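Local structure of hypothetical transcriptional regulator yurK (Bacillus subtilis, 2IKK) at residues H32-A42 with E55-Y66. The protein probably binds DNA as a GntR-type transcription regulator, the present chain being its C-terminal UTRA domain, the likely effector-sensing part. Numbering follows the deposited sequence.
Sequences HHVLSHDIIPA and ESPVVELKRILY. With SO4 (sulfate ion), chain C.
H33 and I64 pair through two backbone hydrogen bonds, one of the rungs joining strand 33-41, one of the two outermost strands of the sheet within this chain, antiparallel to strand 57-66. A classic beta bulge interrupts the ladder: K62 O accepts both L35 N, at 2.7 Å, and, weakly, S36 N. Beyond it, I40 and V58 exchange two backbone bonds, and A42 N donates to S56 O.

Beta-branched I40, V58 and V34 suit extended strands; I40 CG1 lies 3.7 Å from V58 CG2, while V34 CG1 crosses L61 CD1 on the other face. A water bridges S36 OG and E60 O; the E60 carboxylate itself bonds H78.

R63's long, planar, cationic guanidinium can lie flat on the H32 ring, planes 25° and centres 3.9 Å apart, with L65 CD1 over the opposite ring face. A bend at chi3 (-61°) lets NH1 and NH2 still grip a sulfate, NH1 2.7 Å from O1; E75 salt-bridges NH2, and M97 N and H98 also hold the anion. A leucine here would probably cost E75 its salt bridge, weaken the sulfate's hold and free the H32 ring to turn. Sulfate probably came from the crystallisation liquor, yet this chemistry is consistent with an anion-binding pocket, as in effector-binding UTRA domains.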
loop_
_atom_site.group_PDB
_atom_site.type_symbol
_atom_site.label_atom_id
_atom_site.label_comp_id
_atom_site.label_asym_id
_atom_site.label_seq_id
_atom_site.Cartn_x
_atom_site.Cartn_y
_atom_site.Cartn_z
ATOM N N HIS A 32 -18.882 -0.711 11.978
ATOM C CA HIS A 32 -17.975 -0.558 13.117
ATOM C C HIS A 32 -18.585 -1.015 14.438
ATOM O O HIS A 32 -19.413 -0.319 15.013
ATOM C CB HIS A 32 -17.548 0.898 13.264
ATOM C CG HIS A 32 -16.086 1.152 13.041
ATOM N ND1 HIS A 32 -15.599 2.402 12.711
ATOM C CD2 HIS A 32 -15.003 0.339 13.129
ATOM C CE1 HIS A 32 -14.283 2.343 12.588
ATOM N NE2 HIS A 32 -13.896 1.103 12.838
ATOM N N HIS A 33 -18.106 -2.152 14.925
ATOM C CA HIS A 33 -18.534 -2.793 16.140
ATOM C C HIS A 33 -17.375 -2.764 17.141
ATOM O O HIS A 33 -16.249 -3.028 16.751
ATOM C CB HIS A 33 -18.868 -4.233 15.768
ATOM C CG HIS A 33 -19.073 -5.146 16.936
ATOM N ND1 HIS A 33 -19.919 -4.848 17.990
ATOM C CD2 HIS A 33 -18.553 -6.367 17.203
ATOM C CE1 HIS A 33 -19.896 -5.836 18.862
ATOM N NE2 HIS A 33 -19.086 -6.777 18.405
ATOM N N VAL A 34 -17.641 -2.435 18.411
ATOM C CA VAL A 34 -16.571 -2.399 19.418
ATOM C C VAL A 34 -16.489 -3.738 20.043
ATOM O O VAL A 34 -17.489 -4.288 20.604
ATOM C CB VAL A 34 -16.752 -1.339 20.550
ATOM C CG1 VAL A 34 -15.691 -1.522 21.577
ATOM C CG2 VAL A 34 -16.701 -0.015 19.988
ATOM N N LEU A 35 -15.322 -4.330 19.900
ATOM C CA LEU A 35 -15.102 -5.659 20.423
ATOM C C LEU A 35 -14.803 -5.557 21.893
ATOM O O LEU A 35 -15.431 -6.255 22.696
ATOM C CB LEU A 35 -13.885 -6.315 19.746
ATOM C CG LEU A 35 -14.070 -6.962 18.407
ATOM C CD1 LEU A 35 -14.553 -5.961 17.460
ATOM C CD2 LEU A 35 -12.704 -7.500 17.910
ATOM N N SER A 36 -13.824 -4.713 22.256
ATOM C CA SER A 36 -13.346 -4.550 23.602
ATOM C C SER A 36 -12.547 -3.278 23.732
ATOM O O SER A 36 -12.102 -2.684 22.754
ATOM C CB SER A 36 -12.486 -5.720 24.094
ATOM O OG SER A 36 -11.315 -5.871 23.307
ATOM N N HIS A 37 -12.424 -2.864 24.977
ATOM C CA HIS A 37 -11.577 -1.807 25.369
ATOM C C HIS A 37 -11.175 -2.228 26.754
ATOM O O HIS A 37 -12.026 -2.744 27.564
ATOM C CB HIS A 37 -12.234 -0.431 25.246
ATOM C CG HIS A 37 -13.346 -0.174 26.220
ATOM N ND1 HIS A 37 -14.674 -0.373 25.904
ATOM C CD2 HIS A 37 -13.330 0.316 27.482
ATOM C CE1 HIS A 37 -15.428 -0.061 26.946
ATOM N NE2 HIS A 37 -14.638 0.391 27.905
ATOM N N ASP A 38 -9.878 -2.178 26.969
ATOM C CA ASP A 38 -9.268 -2.519 28.226
ATOM C C ASP A 38 -8.222 -1.471 28.434
ATOM O O ASP A 38 -7.659 -1.004 27.446
ATOM C CB ASP A 38 -8.546 -3.850 28.137
ATOM C CG ASP A 38 -9.257 -4.904 28.860
ATOM O OD1 ASP A 38 -10.194 -5.454 28.258
ATOM O OD2 ASP A 38 -8.911 -5.139 30.045
ATOM N N ILE A 39 -7.968 -1.159 29.701
ATOM C CA ILE A 39 -6.820 -0.328 30.082
ATOM C C ILE A 39 -5.675 -1.236 30.404
ATOM O O ILE A 39 -5.774 -2.154 31.294
ATOM C CB ILE A 39 -7.161 0.619 31.222
ATOM C CG1 ILE A 39 -8.178 1.605 30.723
ATOM C CG2 ILE A 39 -5.882 1.358 31.653
ATOM C CD1 ILE A 39 -8.871 2.401 31.870
ATOM N N ILE A 40 -4.574 -1.071 29.680
ATOM C CA ILE A 40 -3.419 -1.948 29.877
ATOM C C ILE A 40 -2.116 -1.159 29.923
ATOM O O ILE A 40 -2.068 -0.028 29.406
ATOM C CB ILE A 40 -3.285 -3.016 28.723
ATOM C CG1 ILE A 40 -2.929 -2.330 27.375
ATOM C CG2 ILE A 40 -4.604 -3.865 28.570
ATOM C CD1 ILE A 40 -2.589 -3.309 26.185
ATOM N N PRO A 41 -1.044 -1.773 30.458
ATOM C CA PRO A 41 0.260 -1.127 30.343
ATOM C C PRO A 41 0.759 -1.106 28.874
ATOM O O PRO A 41 0.619 -2.108 28.164
ATOM C CB PRO A 41 1.198 -1.965 31.253
ATOM C CG PRO A 41 0.270 -2.935 32.043
ATOM C CD PRO A 41 -0.985 -3.071 31.186
ATOM N N ALA A 42 1.336 0.019 28.444
ATOM C CA ALA A 42 1.954 0.107 27.106
ATOM C C ALA A 42 3.134 -0.848 26.913
ATOM O O ALA A 42 4.048 -0.889 27.735
ATOM C CB ALA A 42 2.350 1.620 26.771
ATOM N N GLU A 55 5.405 1.065 30.127
ATOM C CA GLU A 55 4.247 0.595 30.905
ATOM C C GLU A 55 3.205 1.662 31.238
ATOM O O GLU A 55 2.363 1.479 32.154
ATOM C CB GLU A 55 4.621 -0.119 32.234
ATOM C CG GLU A 55 5.979 -0.685 32.430
ATOM C CD GLU A 55 6.403 -1.633 31.359
ATOM O OE1 GLU A 55 5.534 -2.200 30.645
ATOM O OE2 GLU A 55 7.649 -1.813 31.241
ATOM N N SER A 56 3.222 2.762 30.494
ATOM C CA SER A 56 2.172 3.777 30.696
ATOM C C SER A 56 0.835 3.189 30.379
ATOM O O SER A 56 0.725 2.390 29.432
ATOM C CB SER A 56 2.366 4.986 29.739
ATOM O OG SER A 56 3.668 5.512 29.950
ATOM N N PRO A 57 -0.206 3.626 31.116
ATOM C CA PRO A 57 -1.582 3.145 30.855
ATOM C C PRO A 57 -2.086 3.586 29.500
ATOM O O PRO A 57 -2.111 4.782 29.167
ATOM C CB PRO A 57 -2.413 3.785 31.977
ATOM C CG PRO A 57 -1.633 5.131 32.279
ATOM C CD PRO A 57 -0.167 4.546 32.271
ATOM N N VAL A 58 -2.561 2.610 28.729
ATOM C CA VAL A 58 -3.172 2.956 27.468
ATOM C C VAL A 58 -4.517 2.294 27.333
ATOM O O VAL A 58 -4.736 1.267 27.967
ATOM C CB VAL A 58 -2.246 2.580 26.241
ATOM C CG1 VAL A 58 -0.941 3.392 26.228
ATOM C CG2 VAL A 58 -2.014 1.105 26.222
ATOM N N VAL A 59 -5.430 2.894 26.596
ATOM C CA VAL A 59 -6.690 2.221 26.340
ATOM C C VAL A 59 -6.484 1.418 25.042
ATOM O O VAL A 59 -6.098 2.003 24.033
ATOM C CB VAL A 59 -7.829 3.253 26.131
ATOM C CG1 VAL A 59 -9.076 2.581 25.702
ATOM C CG2 VAL A 59 -8.039 4.006 27.435
ATOM N N GLU A 60 -6.709 0.093 25.083
ATOM C CA GLU A 60 -6.597 -0.772 23.868
ATOM C C GLU A 60 -7.972 -0.998 23.295
ATOM O O GLU A 60 -8.775 -1.713 23.886
ATOM C CB GLU A 60 -5.886 -2.083 24.230
ATOM C CG GLU A 60 -5.669 -3.005 22.993
ATOM C CD GLU A 60 -4.769 -4.171 23.318
ATOM O OE1 GLU A 60 -5.318 -5.065 23.960
ATOM O OE2 GLU A 60 -3.535 -4.145 23.043
ATOM N N LEU A 61 -8.293 -0.299 22.216
ATOM C CA LEU A 61 -9.603 -0.344 21.685
ATOM C C LEU A 61 -9.528 -1.299 20.506
ATOM O O LEU A 61 -8.775 -1.075 19.561
ATOM C CB LEU A 61 -10.010 1.047 21.208
ATOM C CG LEU A 61 -11.221 1.110 20.269
ATOM C CD1 LEU A 61 -12.425 0.687 21.052
ATOM C CD2 LEU A 61 -11.481 2.450 19.602
ATOM N N LYS A 62 -10.361 -2.326 20.548
ATOM C CA LYS A 62 -10.506 -3.286 19.408
ATOM C C LYS A 62 -11.879 -3.147 18.719
ATOM O O LYS A 62 -12.954 -3.132 19.353
ATOM C CB LYS A 62 -10.272 -4.721 19.869
ATOM C CG LYS A 62 -8.898 -4.891 20.459
ATOM C CD LYS A 62 -8.630 -6.359 20.836
ATOM C CE LYS A 62 -7.154 -6.589 21.164
ATOM N NZ LYS A 62 -7.077 -7.916 21.870
ATOM N N ARG A 63 -11.833 -2.951 17.411
ATOM C CA ARG A 63 -13.045 -2.820 16.657
ATOM C C ARG A 63 -12.992 -3.623 15.365
ATOM O O ARG A 63 -11.940 -3.814 14.825
ATOM C CB ARG A 63 -13.283 -1.372 16.312
ATOM C CG ARG A 63 -13.479 -0.447 17.596
ATOM C CD ARG A 63 -13.980 1.009 17.259
ATOM N NE ARG A 63 -13.034 1.735 16.407
ATOM C CZ ARG A 63 -13.179 3.002 15.968
ATOM N NH1 ARG A 63 -14.236 3.761 16.307
ATOM N NH2 ARG A 63 -12.235 3.546 15.179
ATOM N N ILE A 64 -14.156 -3.993 14.855
ATOM C CA ILE A 64 -14.222 -4.649 13.527
ATOM C C ILE A 64 -15.037 -3.777 12.651
ATOM O O ILE A 64 -16.090 -3.288 13.072
ATOM C CB ILE A 64 -14.837 -6.070 13.611
ATOM C CG1 ILE A 64 -14.020 -6.901 14.582
ATOM C CG2 ILE A 64 -14.696 -6.846 12.242
ATOM C CD1 ILE A 64 -14.618 -8.302 14.905
ATOM N N LEU A 65 -14.555 -3.540 11.433
ATOM C CA LEU A 65 -15.376 -2.917 10.425
ATOM C C LEU A 65 -15.814 -3.980 9.400
ATOM O O LEU A 65 -14.990 -4.728 8.893
ATOM C CB LEU A 65 -14.583 -1.746 9.839
ATOM C CG LEU A 65 -15.101 -0.876 8.685
ATOM C CD1 LEU A 65 -16.472 -0.255 8.994
ATOM C CD2 LEU A 65 -14.042 0.266 8.355
ATOM N N TYR A 66 -17.110 -4.030 9.094
ATOM C CA TYR A 66 -17.683 -5.082 8.259
ATOM C C TYR A 66 -18.002 -4.507 6.843
ATOM O O TYR A 66 -18.413 -3.351 6.707
ATOM C CB TYR A 66 -18.943 -5.719 8.914
ATOM C CG TYR A 66 -18.683 -6.648 10.074
ATOM C CD1 TYR A 66 -18.494 -8.021 9.887
ATOM C CD2 TYR A 66 -18.643 -6.156 11.396
ATOM C CE1 TYR A 66 -18.211 -8.883 11.000
ATOM C CE2 TYR A 66 -18.371 -6.983 12.485
ATOM C CZ TYR A 66 -18.152 -8.336 12.292
ATOM O OH TYR A 66 -17.894 -9.129 13.398
HETATM S S SO4 C . -13.385 6.946 14.136
HETATM O O1 SO4 C . -13.818 6.307 15.378
HETATM O O2 SO4 C . -14.517 7.117 13.220
HETATM O O3 SO4 C . -12.352 6.151 13.525
HETATM O O4 SO4 C . -12.884 8.324 14.380
HETATM O O HOH W 1 -19.227 -2.855 10.633
HETATM O O HOH W 2 -9.304 -4.273 24.475
HETATM O O HOH W 3 6.909 -0.240 27.542
#